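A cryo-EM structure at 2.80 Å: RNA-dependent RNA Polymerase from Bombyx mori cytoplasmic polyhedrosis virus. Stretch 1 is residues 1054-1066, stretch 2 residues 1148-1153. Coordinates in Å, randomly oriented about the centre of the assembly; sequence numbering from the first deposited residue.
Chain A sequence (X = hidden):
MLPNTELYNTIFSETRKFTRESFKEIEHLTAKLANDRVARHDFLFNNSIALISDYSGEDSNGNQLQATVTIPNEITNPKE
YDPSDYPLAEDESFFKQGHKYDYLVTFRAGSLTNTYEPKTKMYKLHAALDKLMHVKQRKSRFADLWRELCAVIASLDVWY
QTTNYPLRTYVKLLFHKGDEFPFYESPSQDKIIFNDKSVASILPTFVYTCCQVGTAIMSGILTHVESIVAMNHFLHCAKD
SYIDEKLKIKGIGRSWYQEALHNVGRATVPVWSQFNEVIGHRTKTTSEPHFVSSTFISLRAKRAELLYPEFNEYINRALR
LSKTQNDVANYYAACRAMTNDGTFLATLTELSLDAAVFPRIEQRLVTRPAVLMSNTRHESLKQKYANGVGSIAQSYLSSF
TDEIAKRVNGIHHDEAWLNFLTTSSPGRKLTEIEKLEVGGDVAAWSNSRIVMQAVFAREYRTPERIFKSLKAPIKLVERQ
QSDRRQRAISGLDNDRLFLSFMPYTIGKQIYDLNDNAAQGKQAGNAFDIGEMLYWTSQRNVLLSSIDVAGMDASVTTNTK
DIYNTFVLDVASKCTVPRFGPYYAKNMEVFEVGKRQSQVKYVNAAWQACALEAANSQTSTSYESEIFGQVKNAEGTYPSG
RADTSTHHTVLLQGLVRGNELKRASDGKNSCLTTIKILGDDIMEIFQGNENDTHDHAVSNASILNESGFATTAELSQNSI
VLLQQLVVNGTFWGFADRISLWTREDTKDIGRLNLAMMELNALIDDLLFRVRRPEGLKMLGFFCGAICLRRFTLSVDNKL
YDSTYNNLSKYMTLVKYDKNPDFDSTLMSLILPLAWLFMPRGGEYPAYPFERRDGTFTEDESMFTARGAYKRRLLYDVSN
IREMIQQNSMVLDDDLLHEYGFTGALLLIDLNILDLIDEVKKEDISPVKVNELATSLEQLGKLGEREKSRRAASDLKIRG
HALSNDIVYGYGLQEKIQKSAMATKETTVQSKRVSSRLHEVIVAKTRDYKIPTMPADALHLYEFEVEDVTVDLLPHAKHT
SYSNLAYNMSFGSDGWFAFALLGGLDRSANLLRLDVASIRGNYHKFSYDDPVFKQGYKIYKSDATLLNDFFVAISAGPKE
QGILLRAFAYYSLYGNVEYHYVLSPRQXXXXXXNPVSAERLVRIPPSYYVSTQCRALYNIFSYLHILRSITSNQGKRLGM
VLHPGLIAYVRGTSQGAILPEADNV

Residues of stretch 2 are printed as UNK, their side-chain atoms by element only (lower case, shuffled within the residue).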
# COMPACT_ATOMS: atom_id res chain seq x y z
N ASP A 1054 32.98 11.51 18.64
CA ASP A 1054 32.22 11.20 19.85
C ASP A 1054 31.39 9.93 19.70
O ASP A 1054 31.15 9.24 20.69
CB ASP A 1054 31.32 12.37 20.22
CG ASP A 1054 32.11 13.55 20.77
OD1 ASP A 1054 33.16 13.31 21.42
OD2 ASP A 1054 31.70 14.70 20.55
N GLY A 1055 30.93 9.61 18.49
CA GLY A 1055 30.23 8.35 18.29
C GLY A 1055 31.16 7.16 18.41
O GLY A 1055 30.81 6.14 19.02
N TRP A 1056 32.36 7.28 17.84
CA TRP A 1056 33.41 6.28 18.01
C TRP A 1056 33.77 6.08 19.47
O TRP A 1056 33.90 4.94 19.93
CB TRP A 1056 34.66 6.71 17.25
CG TRP A 1056 35.80 5.78 17.39
CD1 TRP A 1056 35.97 4.59 16.75
CD2 TRP A 1056 36.90 5.92 18.29
NE1 TRP A 1056 37.14 4.00 17.17
CE2 TRP A 1056 37.72 4.79 18.11
CE3 TRP A 1056 37.28 6.89 19.21
CZ2 TRP A 1056 38.90 4.62 18.83
CZ3 TRP A 1056 38.45 6.71 19.92
CH2 TRP A 1056 39.25 5.59 19.73
N PHE A 1057 33.92 7.17 20.22
CA PHE A 1057 34.35 7.06 21.60
C PHE A 1057 33.23 6.56 22.50
O PHE A 1057 33.48 5.85 23.47
CB PHE A 1057 34.88 8.42 22.08
CG PHE A 1057 35.68 8.36 23.33
CD1 PHE A 1057 36.95 7.81 23.31
CD2 PHE A 1057 35.20 8.89 24.51
CE1 PHE A 1057 37.71 7.76 24.46
CE2 PHE A 1057 35.97 8.85 25.66
CZ PHE A 1057 37.22 8.28 25.63
N ALA A 1058 31.98 6.88 22.15
CA ALA A 1058 30.84 6.32 22.86
C ALA A 1058 30.73 4.82 22.62
O ALA A 1058 30.35 4.07 23.53
CB ALA A 1058 29.56 7.03 22.45
N PHE A 1059 31.04 4.37 21.40
CA PHE A 1059 31.06 2.94 21.13
C PHE A 1059 32.21 2.27 21.88
O PHE A 1059 32.05 1.17 22.41
CB PHE A 1059 31.17 2.72 19.63
CG PHE A 1059 30.92 1.30 19.18
CD1 PHE A 1059 29.64 0.78 19.20
CD2 PHE A 1059 31.94 0.53 18.67
CE1 PHE A 1059 29.39 -0.50 18.77
CE2 PHE A 1059 31.70 -0.76 18.23
CZ PHE A 1059 30.42 -1.27 18.28
N ALA A 1060 33.35 2.95 21.96
CA ALA A 1060 34.51 2.44 22.68
C ALA A 1060 34.32 2.44 24.19
O ALA A 1060 35.07 1.74 24.88
CB ALA A 1060 35.74 3.28 22.32
N LEU A 1061 33.38 3.22 24.71
CA LEU A 1061 33.12 3.20 26.14
C LEU A 1061 31.96 2.29 26.53
O LEU A 1061 32.10 1.48 27.44
CB LEU A 1061 32.83 4.62 26.66
CG LEU A 1061 33.95 5.64 26.75
CD1 LEU A 1061 33.35 6.94 27.22
CD2 LEU A 1061 35.01 5.17 27.71
N LEU A 1062 30.82 2.42 25.86
CA LEU A 1062 29.62 1.70 26.28
C LEU A 1062 29.47 0.35 25.60
O LEU A 1062 28.82 -0.55 26.15
CB LEU A 1062 28.36 2.51 25.99
CG LEU A 1062 27.90 3.62 26.95
CD1 LEU A 1062 27.82 3.11 28.38
CD2 LEU A 1062 28.76 4.85 26.85
N GLY A 1063 30.03 0.18 24.41
CA GLY A 1063 29.94 -1.06 23.68
C GLY A 1063 28.77 -1.09 22.73
O GLY A 1063 28.06 -0.10 22.52
N GLY A 1064 28.56 -2.26 22.15
CA GLY A 1064 27.52 -2.44 21.16
C GLY A 1064 26.22 -2.96 21.74
O GLY A 1064 26.09 -3.19 22.94
N LEU A 1065 25.26 -3.15 20.85
CA LEU A 1065 23.92 -3.56 21.24
C LEU A 1065 23.78 -5.07 21.16
O LEU A 1065 24.36 -5.72 20.28
CB LEU A 1065 22.89 -2.85 20.35
CG LEU A 1065 22.56 -3.25 18.91
CD1 LEU A 1065 21.41 -2.40 18.44
CD2 LEU A 1065 23.72 -3.12 17.93
N ASP A 1066 23.03 -5.64 22.09
CA ASP A 1066 22.86 -7.09 22.17
C ASP A 1066 21.43 -7.42 22.55
O ASP A 1066 20.82 -6.72 23.37
CB ASP A 1066 23.82 -7.71 23.19
CG ASP A 1066 23.83 -9.22 23.12
OD1 ASP A 1066 24.44 -9.77 22.18
OD2 ASP A 1066 23.23 -9.87 24.00
N UNK A 1148 20.26 5.72 18.91
CA UNK A 1148 21.23 4.77 19.45
C UNK A 1148 21.37 3.59 18.49
O UNK A 1148 20.97 2.47 18.78
c UNK A 1148 20.61 6.50 22.07
c UNK A 1148 20.80 4.31 20.84
c UNK A 1148 21.04 5.07 22.16
c UNK A 1148 22.46 5.06 22.60
N UNK A 1149 21.95 3.87 17.33
CA UNK A 1149 21.91 2.92 16.21
C UNK A 1149 22.89 1.77 16.41
O UNK A 1149 22.49 0.61 16.46
c UNK A 1149 23.21 2.43 13.01
c UNK A 1149 20.74 1.83 11.94
c UNK A 1149 22.07 2.86 13.66
c UNK A 1149 22.18 3.68 14.91
c UNK A 1149 20.84 2.57 13.11
c UNK A 1149 21.88 1.40 11.31
c UNK A 1149 23.12 1.70 11.85
N UNK A 1150 24.19 2.07 16.51
CA UNK A 1150 25.19 1.07 16.87
C UNK A 1150 25.40 0.93 18.37
O UNK A 1150 26.07 -0.01 18.80
c UNK A 1150 26.72 1.91 13.81
c UNK A 1150 26.85 1.54 12.49
c UNK A 1150 26.78 -0.37 14.46
c UNK A 1150 26.66 0.96 14.81
c UNK A 1150 26.90 -0.75 13.15
c UNK A 1150 26.94 0.21 12.16
c UNK A 1150 26.55 1.37 16.24
N UNK A 1151 24.86 1.84 19.18
CA UNK A 1151 25.16 1.87 20.60
C UNK A 1151 24.13 1.07 21.39
O UNK A 1151 23.05 0.74 20.90
c UNK A 1151 25.21 3.32 21.08
c UNK A 1151 27.46 3.50 22.01
c UNK A 1151 27.11 4.26 19.67
c UNK A 1151 26.50 4.14 21.05
N UNK A 1152 24.48 0.77 22.64
CA UNK A 1152 23.71 -0.17 23.43
C UNK A 1152 22.47 0.47 24.05
O UNK A 1152 22.51 1.62 24.49
o UNK A 1152 24.88 0.20 25.51
c UNK A 1152 24.57 -0.77 24.54
N UNK A 1153 21.39 -0.29 24.09
CA UNK A 1153 20.14 0.12 24.71
C UNK A 1153 20.10 -0.13 26.21
O UNK A 1153 19.08 0.16 26.84
c UNK A 1153 18.97 -0.62 24.06
o UNK A 1153 18.21 -1.03 21.85
c UNK A 1153 18.72 -0.20 22.64
o UNK A 1153 19.02 0.97 22.30

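Position 1148 carries four side-chain carbons, forked at the second carbon beyond CA. Its side chain makes no contact with stretch 1, so the identification rests on shape alone. Since isoleucine would branch at the first, this is Leu1148.

At position 1149 a single carbon leads into a six-membered ring of carbons. The CA-to-CB bond points away from stretch 1, and contact is left to the backbone: its O lies 3.8 Å from CD1 of Leu1065. No oxygen extends the ring, which excludes tyrosine and gives Phe1149.

Position 1150 repeats the pattern of one carbon and a six-carbon ring, again without oxygen. Its CB lies 4.2 Å from CE1 of Phe1059, while the ring leads away from stretch 1. This is Phe1150. Its carbonyl O is the closer neighbour, 3.4 Å from CE1 of Phe1059 and near the plane of that ring, so it meets the aromatic edge. The same O lies 3.7 Å from CA of Gly1064.

Position 1151 has four carbons forked at the second, the topology of leucine. The CA-to-CB bond points away, yet the end of the side chain comes back to the helix, with chi1 at -89° and chi2 at -65°. With Leu1151 named, its methyls can be placed: CD1 is 3.3 Å from O of Ala1058, 4.1 Å from CB of Ala1058 and 4.2 Å from CB of Leu1062, and CD2 is 4.3 Å from CD1 of Phe1059.

Position 1152 shows one carbon followed by one oxygen; its CB lies 3.3 Å from O of Gly1064. This is Ser1152. OG is 4.1 Å from O of Leu1062 and is hydrogen-bonded elsewhere in the structure.

At position 1153 there are two carbons, the second bearing two oxygens. Its side chain stays out of contact with stretch 1. This is a carboxylate one carbon shorter than glutamate, hence Asp1153.

No hydrogen bond joins the stretches, so the 441 Å² buried between them reflects packing. Leu1151 contributes most, lying against the helix through Ala1058, Phe1059 and Leu1062. After the helix, Gly1063 adopts a positive phi of 93°, where a CB would jam against the preceding carbonyl O. At Gly1064 a CB would be crowded by CE1 of Phe1059, 3.5 Å away. Beyond these glycines the backbones draw close, with CA of Leu1065 4.0 Å from CA of Ser1152, and CB of Leu1065 rests 3.6 Å from O of Leu1151.

Stretch 2, residues 1148-1153: LFFLSD
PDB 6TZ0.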